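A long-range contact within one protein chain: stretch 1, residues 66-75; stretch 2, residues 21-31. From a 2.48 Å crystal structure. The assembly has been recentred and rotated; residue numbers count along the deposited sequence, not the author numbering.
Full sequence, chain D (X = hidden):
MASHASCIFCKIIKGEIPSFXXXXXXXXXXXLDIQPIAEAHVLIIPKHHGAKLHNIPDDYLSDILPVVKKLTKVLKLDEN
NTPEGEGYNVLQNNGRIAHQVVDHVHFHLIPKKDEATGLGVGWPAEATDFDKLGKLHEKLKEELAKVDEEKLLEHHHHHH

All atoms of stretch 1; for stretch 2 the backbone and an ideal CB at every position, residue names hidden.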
# COMPACT_ATOMS: atom_id res chain seq x y z
N PRO D 66 -10.53 -1.52 3.27
CA PRO D 66 -11.49 -1.24 4.35
C PRO D 66 -11.07 -1.83 5.69
O PRO D 66 -11.31 -1.21 6.73
CB PRO D 66 -12.78 -1.86 3.82
CG PRO D 66 -12.66 -1.70 2.36
CD PRO D 66 -11.21 -2.02 2.06
N VAL D 67 -10.40 -2.98 5.69
CA VAL D 67 -9.87 -3.48 6.96
C VAL D 67 -8.76 -2.56 7.48
O VAL D 67 -8.73 -2.23 8.68
CB VAL D 67 -9.39 -4.92 6.81
CG1 VAL D 67 -8.62 -5.36 8.06
CG2 VAL D 67 -10.58 -5.84 6.52
N VAL D 68 -7.83 -2.14 6.60
CA VAL D 68 -6.77 -1.23 7.03
C VAL D 68 -7.38 0.05 7.59
O VAL D 68 -6.95 0.56 8.62
CB VAL D 68 -5.79 -0.93 5.87
CG1 VAL D 68 -4.68 0.02 6.32
CG2 VAL D 68 -5.19 -2.21 5.32
N LYS D 69 -8.42 0.56 6.93
CA LYS D 69 -9.09 1.76 7.43
C LYS D 69 -9.66 1.52 8.82
O LYS D 69 -9.49 2.35 9.72
CB LYS D 69 -10.20 2.17 6.48
CG LYS D 69 -11.05 3.28 7.02
CD LYS D 69 -11.97 3.79 5.96
CE LYS D 69 -13.02 4.69 6.53
NZ LYS D 69 -14.12 4.68 5.56
N LYS D 70 -10.34 0.39 9.02
CA LYS D 70 -10.86 0.08 10.34
C LYS D 70 -9.73 -0.03 11.37
O LYS D 70 -9.88 0.40 12.52
CB LYS D 70 -11.70 -1.21 10.28
CG LYS D 70 -12.68 -1.33 11.44
CD LYS D 70 -13.45 -2.62 11.36
CE LYS D 70 -14.24 -2.90 12.64
NZ LYS D 70 -14.97 -4.19 12.54
N LEU D 71 -8.56 -0.57 10.97
CA LEU D 71 -7.44 -0.67 11.90
C LEU D 71 -6.90 0.70 12.31
O LEU D 71 -6.44 0.87 13.44
CB LEU D 71 -6.32 -1.52 11.30
CG LEU D 71 -6.57 -3.03 11.25
CD1 LEU D 71 -5.66 -3.67 10.23
CD2 LEU D 71 -6.41 -3.66 12.64
N THR D 72 -6.94 1.70 11.41
CA THR D 72 -6.54 3.04 11.82
C THR D 72 -7.48 3.60 12.89
O THR D 72 -7.08 4.46 13.67
CB THR D 72 -6.47 4.02 10.62
OG1 THR D 72 -7.77 4.20 10.03
CG2 THR D 72 -5.49 3.53 9.55
N LYS D 73 -8.72 3.11 12.96
CA LYS D 73 -9.58 3.49 14.08
C LYS D 73 -9.16 2.78 15.37
O LYS D 73 -9.13 3.40 16.44
CB LYS D 73 -11.04 3.19 13.77
CG LYS D 73 -11.67 4.10 12.72
CD LYS D 73 -13.10 3.67 12.44
CE LYS D 73 -13.52 4.07 11.04
NZ LYS D 73 -15.00 4.07 10.90
N VAL D 74 -8.83 1.48 15.29
CA VAL D 74 -8.34 0.75 16.45
C VAL D 74 -7.08 1.40 17.00
O VAL D 74 -6.91 1.53 18.21
CB VAL D 74 -8.08 -0.72 16.10
CG1 VAL D 74 -7.67 -1.46 17.36
CG2 VAL D 74 -9.32 -1.36 15.46
N LEU D 75 -6.18 1.83 16.11
CA LEU D 75 -4.92 2.44 16.53
C LEU D 75 -5.04 3.93 16.84
O LEU D 75 -4.03 4.54 17.20
CB LEU D 75 -3.86 2.24 15.44
CG LEU D 75 -3.07 0.94 15.32
CD1 LEU D 75 -3.98 -0.28 15.18
CD2 LEU D 75 -2.16 1.05 14.14
N UNK D 21 -3.92 -11.67 17.21
CA UNK D 21 -4.96 -11.40 16.23
C UNK D 21 -5.71 -10.10 16.52
O UNK D 21 -5.98 -9.75 17.67
CB UNK D 21 -5.95 -12.57 16.19
N UNK D 22 -6.06 -9.37 15.46
CA UNK D 22 -6.72 -8.09 15.61
C UNK D 22 -8.08 -8.19 14.94
O UNK D 22 -9.02 -8.72 15.53
CB UNK D 22 -5.88 -6.95 15.02
N UNK D 23 -8.23 -7.71 13.72
CA UNK D 23 -9.49 -7.79 12.99
C UNK D 23 -9.41 -8.99 12.05
O UNK D 23 -8.40 -9.18 11.37
CB UNK D 23 -9.77 -6.50 12.22
N UNK D 24 -10.45 -9.80 12.04
CA UNK D 24 -10.58 -10.86 11.05
C UNK D 24 -11.91 -10.73 10.31
O UNK D 24 -12.91 -10.28 10.87
CB UNK D 24 -10.47 -12.23 11.71
N UNK D 25 -11.90 -11.15 9.05
CA UNK D 25 -13.01 -11.00 8.12
C UNK D 25 -13.16 -12.33 7.40
O UNK D 25 -12.28 -13.20 7.49
CB UNK D 25 -12.78 -9.85 7.14
N UNK D 26 -14.29 -12.53 6.73
CA UNK D 26 -14.43 -13.68 5.85
C UNK D 26 -13.23 -13.81 4.91
O UNK D 26 -12.78 -14.92 4.61
CB UNK D 26 -15.72 -13.57 5.04
N UNK D 27 -12.69 -12.68 4.45
CA UNK D 27 -11.63 -12.70 3.46
C UNK D 27 -10.26 -12.22 3.96
O UNK D 27 -9.26 -12.51 3.31
CB UNK D 27 -12.06 -11.84 2.27
N UNK D 28 -10.19 -11.53 5.10
CA UNK D 28 -8.94 -10.89 5.50
C UNK D 28 -8.56 -11.27 6.93
O UNK D 28 -9.43 -11.50 7.77
CB UNK D 28 -9.06 -9.37 5.37
N UNK D 29 -7.25 -11.31 7.19
CA UNK D 29 -6.71 -11.63 8.51
C UNK D 29 -5.61 -10.65 8.90
O UNK D 29 -4.66 -10.42 8.13
CB UNK D 29 -6.17 -13.06 8.54
N UNK D 30 -5.70 -10.09 10.11
CA UNK D 30 -4.70 -9.12 10.53
C UNK D 30 -4.22 -9.38 11.96
O UNK D 30 -4.96 -9.91 12.79
CB UNK D 30 -5.27 -7.70 10.42
N UNK D 31 -2.98 -8.99 12.22
CA UNK D 31 -2.27 -9.34 13.45
C UNK D 31 -1.03 -8.46 13.57
O UNK D 31 -0.55 -7.89 12.59
CB UNK D 31 -1.89 -10.82 13.47

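Residues 66-74 of stretch 1 are helical, in a helix that begins earlier in the chain. It offers stretch 2 an apolar row of Val67, Leu71 and Val74, with the extended chain of Lys70 beside it. Stretch 2 is a hairpin of two strands, 21-24 and 28-31. No hydrogen bond links it to the helix, so packing carries the contact.

Position 21 has nothing of the helix within 5.5 Å of its ideal CB. Many residues would suit. It is Lys21.

At position 22 CA-to-CB points toward the helix, and the ideal CB lies 4.1 Å from Leu71 CD2. Phi and psi are -119/-99, unusual for a strand. A medium apolar side chain would suit. The residue is Leu22, and its CD1 packs 4.1 Å from Leu71 CD2.

Position 23 also points toward the helix. Its ideal CB is 4.4 Å from Leu71 CD2 and 4.5 Å from Val67 CG1, with Lys70 CD 5.4 Å away. The surroundings are methyls and methylenes, so valine, isoleucine, leucine or methionine would be reasonable. It is Ile23, the residue of stretch 2 most covered by the helix. Ile23 CG2 meets Val67 CG1 at 4.0 Å. The m, t conformation carries Ile23 CD1 in toward the helix, 3.6 Å from Lys70 CD, 4.0 Å from Leu71 CD2 and 4.1 Å from Val74 CG2. The lysine contributes its aliphatic part here.

Position 24 points away, which leaves the choice open. Glu24 forms a salt bridge with Lys21, NZ to OE1 at 3.2 Å.

Position 25 turns toward the helix again, its ideal CB 4.6 Å from Val67 CG2. A small or beta-branched residue would suit. Thr25 places OG1 3.9 Å from Val67 CG2, a van der Waals contact.

Positions 26 and 27 lie in the turn, out of reach of the helix. They are Ala26 and Lys27.

At position 28 the ideal CB already sits 4.0 Å from Val67 CG2. Alanine, serine, threonine or valine would all be plausible. In Thr28 the CB itself makes the closest contact, 4.0 Å from Val67 CG2.

Position 29 points away and holds Tyr29.

Position 30 faces the helix, its ideal CB 4.1 Å from Leu71 CD1 and 4.7 Å from Val67 CG1. A small residue would suit this close approach. Stretch 1 offers no polar partner, but the neighbouring strand has a carbonyl. Ser30, in the p rotamer, donates from OG to Ile23 O at 2.7 Å. The same OG lies 4.0 Å from Leu71 CD1.

Position 31 points away. Phe31 makes no contact with the helix.

Stretch 2 21-31: KLIETAKTYSF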
# COMPACT_ATOMS: atom_id res chain seq x y z
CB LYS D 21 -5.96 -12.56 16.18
CG LYS D 21 -7.08 -12.36 15.17
CD LYS D 21 -8.03 -13.54 15.18
CE LYS D 21 -9.26 -13.28 16.03
NZ LYS D 21 -10.52 -13.42 15.24
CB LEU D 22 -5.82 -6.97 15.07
CG LEU D 22 -4.56 -6.57 15.88
CD1 LEU D 22 -3.75 -5.53 15.14
CD2 LEU D 22 -4.93 -6.01 17.25
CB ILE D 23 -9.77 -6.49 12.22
CG1 ILE D 23 -10.18 -5.37 13.20
CG2 ILE D 23 -10.82 -6.70 11.14
CD1 ILE D 23 -10.40 -4.00 12.55
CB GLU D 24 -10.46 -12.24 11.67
CG GLU D 24 -10.28 -13.31 10.63
CD GLU D 24 -10.27 -14.71 11.20
OE1 GLU D 24 -10.00 -14.88 12.42
OE2 GLU D 24 -10.55 -15.64 10.40
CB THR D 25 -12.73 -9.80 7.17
OG1 THR D 25 -13.04 -8.56 7.83
CG2 THR D 25 -13.48 -9.87 5.89
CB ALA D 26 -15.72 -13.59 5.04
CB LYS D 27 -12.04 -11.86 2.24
CG LYS D 27 -12.98 -12.62 1.29
CD LYS D 27 -13.67 -11.67 0.31
CE LYS D 27 -14.90 -12.33 -0.34
NZ LYS D 27 -14.57 -13.65 -0.96
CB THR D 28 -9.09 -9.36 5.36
OG1 THR D 28 -9.36 -9.03 4.00
CG2 THR D 28 -7.82 -8.65 5.79
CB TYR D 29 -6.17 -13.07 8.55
CG TYR D 29 -5.79 -13.54 9.94
CD1 TYR D 29 -4.56 -13.21 10.50
CD2 TYR D 29 -6.66 -14.30 10.68
CE1 TYR D 29 -4.21 -13.62 11.76
CE2 TYR D 29 -6.32 -14.74 11.96
CZ TYR D 29 -5.10 -14.39 12.49
OH TYR D 29 -4.76 -14.81 13.76
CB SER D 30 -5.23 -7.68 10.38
OG SER D 30 -6.38 -7.47 11.17
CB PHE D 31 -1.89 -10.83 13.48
CG PHE D 31 -1.05 -11.28 12.31
CD1 PHE D 31 -1.61 -11.48 11.05
CD2 PHE D 31 0.30 -11.52 12.47
CE1 PHE D 31 -0.83 -11.90 9.97
CE2 PHE D 31 1.09 -11.95 11.39
CZ PHE D 31 0.53 -12.13 10.14
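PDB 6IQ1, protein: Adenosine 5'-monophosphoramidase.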